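PDB 1YPX: putative vitamin-B12 independent methionine synthase family protein from Listeria monocytogenes, which probably binds zinc and transfers a methyl group from a folate to homocysteine to make methionine, as in the cobalamin-independent methionine synthase family. Local coordinates for residues K19-K22 against D23-K27; R39-E42 against N43-K47; I46-I49 against V50-K54; E118-I121 against F122-A126. All blocks are in the same frame, centred on the assembly; numbering follows the deposited sequence.

Contact 1 of 4, residues K19-K22 against D23-K27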
loop_
_atom_site.group_PDB
_atom_site.type_symbol
_atom_site.label_atom_id
_atom_site.label_comp_id
_atom_site.label_asym_id
_atom_site.label_seq_id
_atom_site.Cartn_x
_atom_site.Cartn_y
_atom_site.Cartn_z
ATOM N N LYS A 19 -17.072 -0.355 -15.281
ATOM C CA LYS A 19 -18.122 -1.291 -15.649
ATOM C C LYS A 19 -17.535 -2.420 -16.500
ATOM O O LYS A 19 -18.033 -3.545 -16.480
ATOM C CB LYS A 19 -19.258 -0.564 -16.393
ATOM C CG LYS A 19 -20.352 -1.495 -16.933
ATOM C CD LYS A 19 -21.693 -0.784 -17.151
ATOM C CE LYS A 19 -22.590 -0.839 -15.907
ATOM N NZ LYS A 19 -23.079 -2.217 -15.576
ATOM N N GLY A 20 -16.471 -2.123 -17.238
ATOM C CA GLY A 20 -15.849 -3.155 -18.047
ATOM C C GLY A 20 -15.325 -4.272 -17.154
ATOM O O GLY A 20 -15.579 -5.454 -17.389
ATOM N N ILE A 21 -14.586 -3.897 -16.117
ATOM C CA ILE A 21 -14.053 -4.879 -15.191
ATOM C C ILE A 21 -15.169 -5.434 -14.317
ATOM O O ILE A 21 -15.111 -6.578 -13.873
ATOM C CB ILE A 21 -12.958 -4.265 -14.291
ATOM C CG1 ILE A 21 -12.516 -5.282 -13.228
ATOM C CG2 ILE A 21 -13.480 -3.017 -13.629
ATOM C CD1 ILE A 21 -11.936 -6.581 -13.795
ATOM N N LYS A 22 -16.190 -4.620 -14.080
ATOM C CA LYS A 22 -17.316 -5.034 -13.247
ATOM C C LYS A 22 -18.082 -6.167 -13.930
ATOM O O LYS A 22 -18.298 -7.233 -13.346
ATOM C CB LYS A 22 -18.256 -3.852 -13.025
ATOM C CG LYS A 22 -18.969 -3.868 -11.700
ATOM C CD LYS A 22 -18.061 -3.352 -10.602
ATOM C CE LYS A 22 -18.757 -3.377 -9.241
ATOM N NZ LYS A 22 -19.985 -2.534 -9.204
ATOM N N ASP A 23 -18.492 -5.907 -15.171
ATOM C CA ASP A 23 -19.237 -6.855 -16.002
ATOM C C ASP A 23 -18.450 -8.148 -16.201
ATOM O O ASP A 23 -18.981 -9.253 -16.035
ATOM C CB ASP A 23 -19.539 -6.225 -17.374
ATOM C CG ASP A 23 -20.664 -5.188 -17.323
ATOM O OD1 ASP A 23 -20.879 -4.502 -18.347
ATOM O OD2 ASP A 23 -21.339 -5.062 -16.274
ATOM N N ALA A 24 -17.181 -7.994 -16.562
ATOM C CA ALA A 24 -16.300 -9.130 -16.782
ATOM C C ALA A 24 -16.236 -10.047 -15.558
ATOM O O ALA A 24 -16.570 -11.228 -15.651
ATOM C CB ALA A 24 -14.906 -8.641 -17.149
ATOM N N ARG A 25 -15.825 -9.512 -14.408
ATOM C CA ARG A 25 -15.723 -10.329 -13.198
ATOM C C ARG A 25 -17.007 -11.095 -12.903
ATOM O O ARG A 25 -16.987 -12.099 -12.190
ATOM C CB ARG A 25 -15.342 -9.473 -11.978
ATOM C CG ARG A 25 -13.950 -8.845 -12.059
ATOM C CD ARG A 25 -13.462 -8.302 -10.709
ATOM N NE ARG A 25 -13.218 -9.359 -9.726
ATOM C CZ ARG A 25 -12.232 -10.255 -9.795
ATOM N NH1 ARG A 25 -12.103 -11.175 -8.849
ATOM N NH2 ARG A 25 -11.366 -10.230 -10.797
ATOM N N GLU A 26 -18.124 -10.627 -13.453
ATOM C CA GLU A 26 -19.398 -11.295 -13.232
ATOM C C GLU A 26 -19.560 -12.507 -14.148
ATOM O O GLU A 26 -19.915 -13.595 -13.682
ATOM C CB GLU A 26 -20.558 -10.312 -13.429
ATOM C CG GLU A 26 -20.568 -9.164 -12.413
ATOM C CD GLU A 26 -21.892 -8.407 -12.371
ATOM O OE1 GLU A 26 -22.342 -7.928 -13.438
ATOM O OE2 GLU A 26 -22.479 -8.292 -11.267
ATOM N N LYS A 27 -19.294 -12.323 -15.441
ATOM C CA LYS A 27 -19.398 -13.419 -16.411
ATOM C C LYS A 27 -18.434 -14.550 -16.061
ATOM O O LYS A 27 -18.712 -15.723 -16.330
ATOM C CB LYS A 27 -19.094 -12.932 -17.833
ATOM C CG LYS A 27 -20.178 -12.066 -18.466
ATOM C CD LYS A 27 -19.782 -11.620 -19.877
ATOM C CE LYS A 27 -20.842 -10.714 -20.496
ATOM N NZ LYS A 27 -21.123 -9.512 -19.651
#
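Lys-19 and Asp-23 meet in a local i to i+4 contact over the first turns of helix 19-30, on the outside of the TIM-barrel-like catalytic domain. Their side chains cross at a slant. With CG anti to the backbone N (chi1 175°), the lysine first runs past the carboxylate, CG lying 3.4 Å from Asp-23 OD1, and its chain then bends twice near the end. The bends bring Lys-19 NZ to 3.4 Å from Asp-23 OD2, a salt bridge whose hydrogen bond is weak. The main chain is held more firmly than this loose pair: Asp-23 N donates to Lys-19 O at 2.7 Å. Two residues on, Ile-21 and Arg-25 lie alongside each other, pointing the same way, and Ile-21 CD1 rests 3.5 Å from Arg-25 CG. The isoleucine thus packs on the aliphatic part of the arginine, whose guanidinium group reaches on to a long, weak ion pair with Glu-42. Ala-24, small and buried, sits against Leu-38 and Ile-41. The two faces therefore differ, the charged pair at the surface and Ile-21 with Ala-24 against helix 35-56, as is characteristic of an amphipathic helix packed on a neighbouring helix.

Contact 2 of 4, residues R39-E42 against N43-K47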
loop_
_atom_site.group_PDB
_atom_site.type_symbol
_atom_site.label_atom_id
_atom_site.label_comp_id
_atom_site.label_asym_id
_atom_site.label_seq_id
_atom_site.Cartn_x
_atom_site.Cartn_y
_atom_site.Cartn_z
ATOM N N ARG A 39 -8.688 -12.044 -18.330
ATOM C CA ARG A 39 -7.470 -11.265 -18.226
ATOM C C ARG A 39 -7.354 -10.175 -19.280
ATOM O O ARG A 39 -6.882 -9.070 -18.995
ATOM C CB ARG A 39 -6.249 -12.170 -18.293
ATOM C CG ARG A 39 -4.985 -11.401 -18.019
ATOM C CD ARG A 39 -3.813 -12.293 -17.688
ATOM N NE ARG A 39 -2.656 -11.475 -17.361
ATOM C CZ ARG A 39 -2.326 -11.099 -16.130
ATOM N NH1 ARG A 39 -1.249 -10.348 -15.941
ATOM N NH2 ARG A 39 -3.048 -11.495 -15.093
ATOM N N LYS A 40 -7.784 -10.494 -20.496
ATOM C CA LYS A 40 -7.732 -9.537 -21.592
ATOM C C LYS A 40 -8.479 -8.265 -21.225
ATOM O O LYS A 40 -7.909 -7.179 -21.253
ATOM C CB LYS A 40 -8.327 -10.151 -22.867
ATOM C CG LYS A 40 -7.330 -10.955 -23.720
ATOM C CD LYS A 40 -6.267 -10.039 -24.329
ATOM C CE LYS A 40 -5.274 -10.794 -25.198
ATOM N NZ LYS A 40 -4.111 -9.950 -25.622
ATOM N N ILE A 41 -9.751 -8.393 -20.877
ATOM C CA ILE A 41 -10.523 -7.219 -20.514
ATOM C C ILE A 41 -9.787 -6.433 -19.424
ATOM O O ILE A 41 -9.608 -5.216 -19.537
ATOM C CB ILE A 41 -11.925 -7.607 -20.013
ATOM C CG1 ILE A 41 -12.650 -8.431 -21.074
ATOM C CG2 ILE A 41 -12.736 -6.344 -19.724
ATOM C CD1 ILE A 41 -13.735 -9.336 -20.517
ATOM N N GLU A 42 -9.364 -7.136 -18.372
ATOM C CA GLU A 42 -8.629 -6.506 -17.285
ATOM C C GLU A 42 -7.495 -5.688 -17.894
ATOM O O GLU A 42 -7.248 -4.556 -17.494
ATOM C CB GLU A 42 -8.023 -7.548 -16.341
ATOM C CG GLU A 42 -9.002 -8.433 -15.602
ATOM C CD GLU A 42 -8.319 -9.221 -14.490
ATOM O OE1 GLU A 42 -7.200 -9.734 -14.726
ATOM O OE2 GLU A 42 -8.900 -9.327 -13.381
ATOM N N ASN A 43 -6.818 -6.280 -18.870
ATOM C CA ASN A 43 -5.711 -5.631 -19.544
ATOM C C ASN A 43 -6.118 -4.329 -20.216
ATOM O O ASN A 43 -5.375 -3.347 -20.193
ATOM C CB ASN A 43 -5.098 -6.579 -20.573
ATOM C CG ASN A 43 -4.076 -7.507 -19.959
ATOM O OD1 ASN A 43 -3.296 -8.149 -20.660
ATOM N ND2 ASN A 43 -4.070 -7.576 -18.635
ATOM N N THR A 44 -7.305 -4.341 -20.814
ATOM C CA THR A 44 -7.873 -3.185 -21.500
ATOM C C THR A 44 -8.259 -2.153 -20.450
ATOM O O THR A 44 -7.919 -0.971 -20.552
ATOM C CB THR A 44 -9.142 -3.600 -22.287
ATOM O OG1 THR A 44 -8.821 -4.695 -23.153
ATOM C CG2 THR A 44 -9.686 -2.437 -23.113
ATOM N N GLU A 45 -8.968 -2.612 -19.428
ATOM C CA GLU A 45 -9.404 -1.728 -18.360
ATOM C C GLU A 45 -8.238 -1.067 -17.652
ATOM O O GLU A 45 -8.231 0.151 -17.495
ATOM C CB GLU A 45 -10.263 -2.498 -17.363
ATOM C CG GLU A 45 -11.578 -2.946 -17.968
ATOM C CD GLU A 45 -12.258 -1.839 -18.759
ATOM O OE1 GLU A 45 -12.757 -0.876 -18.127
ATOM O OE2 GLU A 45 -12.279 -1.923 -20.015
ATOM N N ILE A 46 -7.263 -1.869 -17.226
ATOM C CA ILE A 46 -6.089 -1.346 -16.541
ATOM C C ILE A 46 -5.471 -0.266 -17.422
ATOM O O ILE A 46 -5.227 0.853 -16.965
ATOM C CB ILE A 46 -5.047 -2.473 -16.245
ATOM C CG1 ILE A 46 -5.614 -3.437 -15.209
ATOM C CG2 ILE A 46 -3.747 -1.891 -15.705
ATOM C CD1 ILE A 46 -4.650 -4.502 -14.757
ATOM N N LYS A 47 -5.245 -0.594 -18.691
ATOM C CA LYS A 47 -4.669 0.371 -19.628
ATOM C C LYS A 47 -5.440 1.693 -19.596
ATOM O O LYS A 47 -4.853 2.782 -19.603
ATOM C CB LYS A 47 -4.657 -0.185 -21.059
ATOM C CG LYS A 47 -3.471 -1.084 -21.370
ATOM C CD LYS A 47 -3.197 -1.146 -22.865
ATOM C CE LYS A 47 -2.017 -2.062 -23.197
ATOM N NZ LYS A 47 -2.326 -3.505 -22.984
#
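Glu-45 N donates to Ile-41 O at 2.7 Å. This is regular alpha-helical bonding in the middle of helix 35-56, part of the TIM-barrel-like catalytic domain. The next residue repeats it, Ile-46 N to Glu-42 O at 2.7 Å, whereas Thr-44 N divides itself between Lys-40 O, at 2.9 Å, and a weak second bond to Ile-41 O. Glu-42 reaches out to a salt bridge with Arg-67, and Arg-39 to one with Asp-119, so both charged ends leave the helix for other parts of the fold. The arginine starts out on the side of its own carbonyl carbon (chi1 -173°) and continues extended to NE, passing Asn-43 obliquely with guanidinium and amide planes 76° apart. On the side of the helix that meets helix 19-30, the side chains of Ile-41 and Glu-45, joined by the first of these backbone bonds, run side by side in the same direction. Beyond its CG the acid's chain folds over at chi2 (-46°), and its OE1 is hydrogen-bonded to Thr-18. The hydrocarbon part of the pair meets where the methyl CG2 of Ile-41 lies 4.0 Å from the methylene CG of Glu-45.

Contact 3 of 4, residues I46-I49 against V50-K54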
loop_
_atom_site.group_PDB
_atom_site.type_symbol
_atom_site.label_atom_id
_atom_site.label_comp_id
_atom_site.label_asym_id
_atom_site.label_seq_id
_atom_site.Cartn_x
_atom_site.Cartn_y
_atom_site.Cartn_z
ATOM N N ILE A 46 -7.263 -1.869 -17.226
ATOM C CA ILE A 46 -6.089 -1.346 -16.541
ATOM C C ILE A 46 -5.471 -0.266 -17.422
ATOM O O ILE A 46 -5.227 0.853 -16.965
ATOM C CB ILE A 46 -5.047 -2.473 -16.245
ATOM C CG1 ILE A 46 -5.614 -3.437 -15.209
ATOM C CG2 ILE A 46 -3.747 -1.891 -15.705
ATOM C CD1 ILE A 46 -4.650 -4.502 -14.757
ATOM N N LYS A 47 -5.245 -0.594 -18.691
ATOM C CA LYS A 47 -4.669 0.371 -19.628
ATOM C C LYS A 47 -5.440 1.693 -19.596
ATOM O O LYS A 47 -4.853 2.782 -19.603
ATOM C CB LYS A 47 -4.657 -0.185 -21.059
ATOM C CG LYS A 47 -3.471 -1.084 -21.370
ATOM C CD LYS A 47 -3.197 -1.146 -22.865
ATOM C CE LYS A 47 -2.017 -2.062 -23.197
ATOM N NZ LYS A 47 -2.326 -3.505 -22.984
ATOM N N TYR A 48 -6.762 1.596 -19.554
ATOM C CA TYR A 48 -7.592 2.784 -19.507
ATOM C C TYR A 48 -7.325 3.625 -18.248
ATOM O O TYR A 48 -7.230 4.853 -18.332
ATOM C CB TYR A 48 -9.070 2.388 -19.608
ATOM C CG TYR A 48 -10.003 3.527 -19.313
ATOM C CD1 TYR A 48 -10.694 3.578 -18.100
ATOM C CD2 TYR A 48 -10.138 4.596 -20.202
ATOM C CE1 TYR A 48 -11.489 4.661 -17.770
ATOM C CE2 TYR A 48 -10.937 5.690 -19.879
ATOM C CZ TYR A 48 -11.606 5.712 -18.654
ATOM O OH TYR A 48 -12.378 6.794 -18.301
ATOM N N ILE A 49 -7.197 2.977 -17.089
ATOM C CA ILE A 49 -6.928 3.713 -15.843
ATOM C C ILE A 49 -5.476 4.213 -15.768
ATOM O O ILE A 49 -5.179 5.178 -15.059
ATOM C CB ILE A 49 -7.243 2.861 -14.545
ATOM C CG1 ILE A 49 -6.268 1.684 -14.409
ATOM C CG2 ILE A 49 -8.691 2.361 -14.581
ATOM C CD1 ILE A 49 -6.418 0.909 -13.107
ATOM N N VAL A 50 -4.575 3.547 -16.493
ATOM C CA VAL A 50 -3.174 3.950 -16.518
ATOM C C VAL A 50 -3.080 5.346 -17.126
ATOM O O VAL A 50 -2.448 6.236 -16.557
ATOM C CB VAL A 50 -2.303 2.990 -17.366
ATOM C CG1 VAL A 50 -0.909 3.583 -17.561
ATOM C CG2 VAL A 50 -2.201 1.646 -16.681
ATOM N N GLU A 51 -3.712 5.544 -18.282
ATOM C CA GLU A 51 -3.669 6.853 -18.923
ATOM C C GLU A 51 -4.338 7.926 -18.069
ATOM O O GLU A 51 -3.811 9.035 -17.936
ATOM C CB GLU A 51 -4.318 6.825 -20.314
ATOM C CG GLU A 51 -3.305 6.897 -21.493
ATOM C CD GLU A 51 -2.368 8.117 -21.432
ATOM O OE1 GLU A 51 -1.531 8.187 -20.504
ATOM O OE2 GLU A 51 -2.460 9.004 -22.314
ATOM N N LYS A 52 -5.483 7.591 -17.480
ATOM C CA LYS A 52 -6.217 8.539 -16.648
ATOM C C LYS A 52 -5.403 9.075 -15.466
ATOM O O LYS A 52 -5.510 10.258 -15.115
ATOM C CB LYS A 52 -7.529 7.910 -16.168
ATOM C CG LYS A 52 -8.496 7.621 -17.316
ATOM C CD LYS A 52 -8.854 8.902 -18.108
ATOM C CE LYS A 52 -9.324 8.587 -19.549
ATOM N NZ LYS A 52 -9.729 9.767 -20.405
ATOM N N GLN A 53 -4.581 8.220 -14.860
ATOM C CA GLN A 53 -3.753 8.645 -13.737
ATOM C C GLN A 53 -2.720 9.633 -14.280
ATOM O O GLN A 53 -2.255 10.544 -13.584
ATOM C CB GLN A 53 -3.043 7.442 -13.089
ATOM C CG GLN A 53 -3.952 6.386 -12.458
ATOM C CD GLN A 53 -3.175 5.232 -11.798
ATOM O OE1 GLN A 53 -2.356 5.435 -10.890
ATOM N NE2 GLN A 53 -3.443 4.016 -12.254
ATOM N N LYS A 54 -2.373 9.462 -15.548
ATOM C CA LYS A 54 -1.397 10.348 -16.161
ATOM C C LYS A 54 -2.053 11.661 -16.597
ATOM O O LYS A 54 -1.462 12.733 -16.433
ATOM C CB LYS A 54 -0.710 9.606 -17.308
ATOM C CG LYS A 54 0.145 8.464 -16.761
ATOM C CD LYS A 54 0.212 7.261 -17.680
ATOM C CE LYS A 54 1.080 7.512 -18.876
ATOM N NZ LYS A 54 1.168 6.282 -19.693
#
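Tyr-48 and Lys-52, one helical turn apart, make the principal side-chain pair of this contact. The lysine passes over one face of the phenol ring in a CH-pi contact: Lys-52 CG stands 4.1 Å from the centroid of the Tyr-48 ring, 21° off its normal and displaced toward the rim. Farther along the same chain, CE also approaches the ring near CE2. Two torsions bring this about. The first torsion of Tyr-48 (chi1 169°) sets the ring beside its carbonyl carbon, and Lys-52 folds at chi2 (-59°), which turns its methylenes across the ring face. A second, apolar pair crosses on the buried side, where Ile-46 CG2 meets Val-50 CG2 at 4.0 Å.

The backbone of helix 35-56 sets these spacings. Glu-51 N donates to Lys-47 O at 3.3 Å, Lys-52 N more weakly to Tyr-48 O at 3.4 Å, and Gln-53 N to Ile-49 O at 3.1 Å. Gln-53 NE2 adds a weak bond to that last carbonyl, at 3.5 Å from Ile-49 O, while its stronger partner is the carbonyl oxygen of Thr-62.

Farther out, Trp-351 of helix 347-364 touches both Tyr-48 and Lys-52, and Val-50 packs on Ile-61 of strand 60-61 and on Ala-126. Lys-52 NZ makes a salt bridge to Glu-55. The lysine therefore does two jobs, its methylenes serving as a greasy cover for the ring while its ammonium group is paired farther along the helix, where the nearby carboxylate would be expected to favour the charged form.

Contact 4 of 4, residues E118-I121 against F122-A126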
loop_
_atom_site.group_PDB
_atom_site.type_symbol
_atom_site.label_atom_id
_atom_site.label_comp_id
_atom_site.label_asym_id
_atom_site.label_seq_id
_atom_site.Cartn_x
_atom_site.Cartn_y
_atom_site.Cartn_z
ATOM N N GLU A 118 4.008 -11.030 -13.336
ATOM C CA GLU A 118 3.616 -10.709 -14.715
ATOM C C GLU A 118 2.651 -9.532 -14.664
ATOM O O GLU A 118 2.622 -8.713 -15.586
ATOM C CB GLU A 118 2.887 -11.886 -15.393
ATOM C CG GLU A 118 3.401 -12.376 -16.775
ATOM C CD GLU A 118 3.748 -11.274 -17.804
ATOM O OE1 GLU A 118 2.848 -10.577 -18.323
ATOM O OE2 GLU A 118 4.952 -11.135 -18.102
ATOM N N ASP A 119 1.834 -9.457 -13.610
ATOM C CA ASP A 119 0.881 -8.341 -13.512
ATOM C C ASP A 119 1.678 -7.039 -13.390
ATOM O O ASP A 119 1.220 -5.990 -13.831
ATOM C CB ASP A 119 -0.069 -8.468 -12.298
ATOM C CG ASP A 119 -0.869 -9.772 -12.288
ATOM O OD1 ASP A 119 -1.040 -10.411 -13.353
ATOM O OD2 ASP A 119 -1.350 -10.151 -11.194
ATOM N N PHE A 120 2.871 -7.106 -12.799
ATOM C CA PHE A 120 3.676 -5.896 -12.680
ATOM C C PHE A 120 4.280 -5.560 -14.044
ATOM O O PHE A 120 4.144 -4.435 -14.538
ATOM C CB PHE A 120 4.793 -6.056 -11.661
ATOM C CG PHE A 120 5.651 -4.842 -11.555
ATOM C CD1 PHE A 120 5.133 -3.665 -11.017
ATOM C CD2 PHE A 120 6.942 -4.839 -12.082
ATOM C CE1 PHE A 120 5.882 -2.498 -11.011
ATOM C CE2 PHE A 120 7.702 -3.678 -12.084
ATOM C CZ PHE A 120 7.173 -2.497 -11.548
ATOM N N ILE A 121 4.945 -6.546 -14.642
ATOM C CA ILE A 121 5.542 -6.404 -15.958
ATOM C C ILE A 121 4.498 -5.759 -16.884
ATOM O O ILE A 121 4.812 -4.867 -17.673
ATOM C CB ILE A 121 5.952 -7.794 -16.523
ATOM C CG1 ILE A 121 7.032 -8.418 -15.654
ATOM C CG2 ILE A 121 6.472 -7.672 -17.936
ATOM C CD1 ILE A 121 7.298 -9.875 -15.987
ATOM N N PHE A 122 3.252 -6.209 -16.786
ATOM C CA PHE A 122 2.202 -5.639 -17.623
ATOM C C PHE A 122 2.001 -4.165 -17.323
ATOM O O PHE A 122 1.983 -3.342 -18.232
ATOM C CB PHE A 122 0.879 -6.344 -17.390
ATOM C CG PHE A 122 -0.242 -5.761 -18.176
ATOM C CD1 PHE A 122 -0.419 -6.109 -19.505
ATOM C CD2 PHE A 122 -1.113 -4.845 -17.595
ATOM C CE1 PHE A 122 -1.451 -5.559 -20.248
ATOM C CE2 PHE A 122 -2.153 -4.284 -18.334
ATOM C CZ PHE A 122 -2.324 -4.641 -19.665
ATOM N N LEU A 123 1.817 -3.850 -16.043
ATOM C CA LEU A 123 1.621 -2.481 -15.607
ATOM C C LEU A 123 2.796 -1.649 -16.059
ATOM O O LEU A 123 2.621 -0.628 -16.708
ATOM C CB LEU A 123 1.533 -2.398 -14.083
ATOM C CG LEU A 123 1.574 -0.940 -13.598
ATOM C CD1 LEU A 123 0.171 -0.403 -13.578
ATOM C CD2 LEU A 123 2.228 -0.804 -12.227
ATOM N N LYS A 124 3.995 -2.093 -15.698
ATOM C CA LYS A 124 5.213 -1.387 -16.052
ATOM C C LYS A 124 5.209 -1.045 -17.533
ATOM O O LYS A 124 5.608 0.049 -17.929
ATOM C CB LYS A 124 6.424 -2.249 -15.728
ATOM C CG LYS A 124 7.730 -1.670 -16.205
ATOM C CD LYS A 124 8.540 -1.180 -15.060
ATOM C CE LYS A 124 9.869 -0.662 -15.542
ATOM N NZ LYS A 124 10.566 0.071 -14.433
ATOM N N GLU A 125 4.753 -1.987 -18.345
ATOM C CA GLU A 125 4.682 -1.796 -19.783
ATOM C C GLU A 125 3.864 -0.558 -20.134
ATOM O O GLU A 125 4.327 0.308 -20.874
ATOM C CB GLU A 125 4.043 -3.017 -20.447
ATOM C CG GLU A 125 3.626 -2.774 -21.894
ATOM C CD GLU A 125 2.288 -3.422 -22.252
ATOM O OE1 GLU A 125 1.304 -3.233 -21.488
ATOM O OE2 GLU A 125 2.220 -4.106 -23.310
ATOM N N ALA A 126 2.651 -0.483 -19.595
ATOM C CA ALA A 126 1.745 0.629 -19.866
ATOM C C ALA A 126 2.128 1.980 -19.271
ATOM O O ALA A 126 1.707 3.017 -19.773
ATOM C CB ALA A 126 0.360 0.265 -19.405
#
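Phe-120 and Lys-124 supply the apolar side of this i to i+4 contact in helix 116-127. The lysine runs across the aromatic ring, its CB over one face and toward the rim, its CD 4.0 Å from Phe-120 CE2. A chi1 of 178° carries the phenylalanine ring to the side of its carbonyl carbon, along the helix toward the following turn. There Leu-123 CD2 approaches Phe-120 CE1 at 4.2 Å, and both residues also pack on Ala-133 of strand 132-138. The ring of Phe-122 lies against Asn-43, Ile-46 and Lys-47 of helix 35-56.

Among the backbone hydrogen bonds, Lys-124 N reaches Phe-120 O at 2.6 Å, Phe-122 N reaches Glu-118 O at 2.8 Å, and Leu-123 N reaches Asp-119 O at 3.1 Å.

Two polar side chains find partners outside the helix. Lys-124 NZ is hydrogen-bonded to the carbonyl oxygen of Gly-180, and the carboxylate of Asp-119 is held by Arg-39 from helix 35-56.

The chemistry thus divides Lys-124 in two: hydrocarbon that packs on a buried ring, and an ammonium tip whose charge is probably eased by a main-chain carbonyl beyond the helix.

From the N terminus the four contacts follow in series, and none encloses another. Each spans a helical turn between adjoining segments, so none closes a long loop. Contact 1 lies in helix 19-30; contacts 2 and 3 follow in helix 35-56, overlapping at Ile-46 and Lys-47. Contact 4 comes much later, in helix 116-127. Contacts 1 and 2 join the first two helices, with Ile-21 against Glu-45. Contact 2 also meets contact 4, through the Arg-39 to Asp-119 salt bridge and Phe-122, and contact 3 reaches Ala-126. Helix 35-56 thus touches both helix 19-30 and helix 116-127; it packs directly on strand 60-61, and helix 116-127 on strand 132-138.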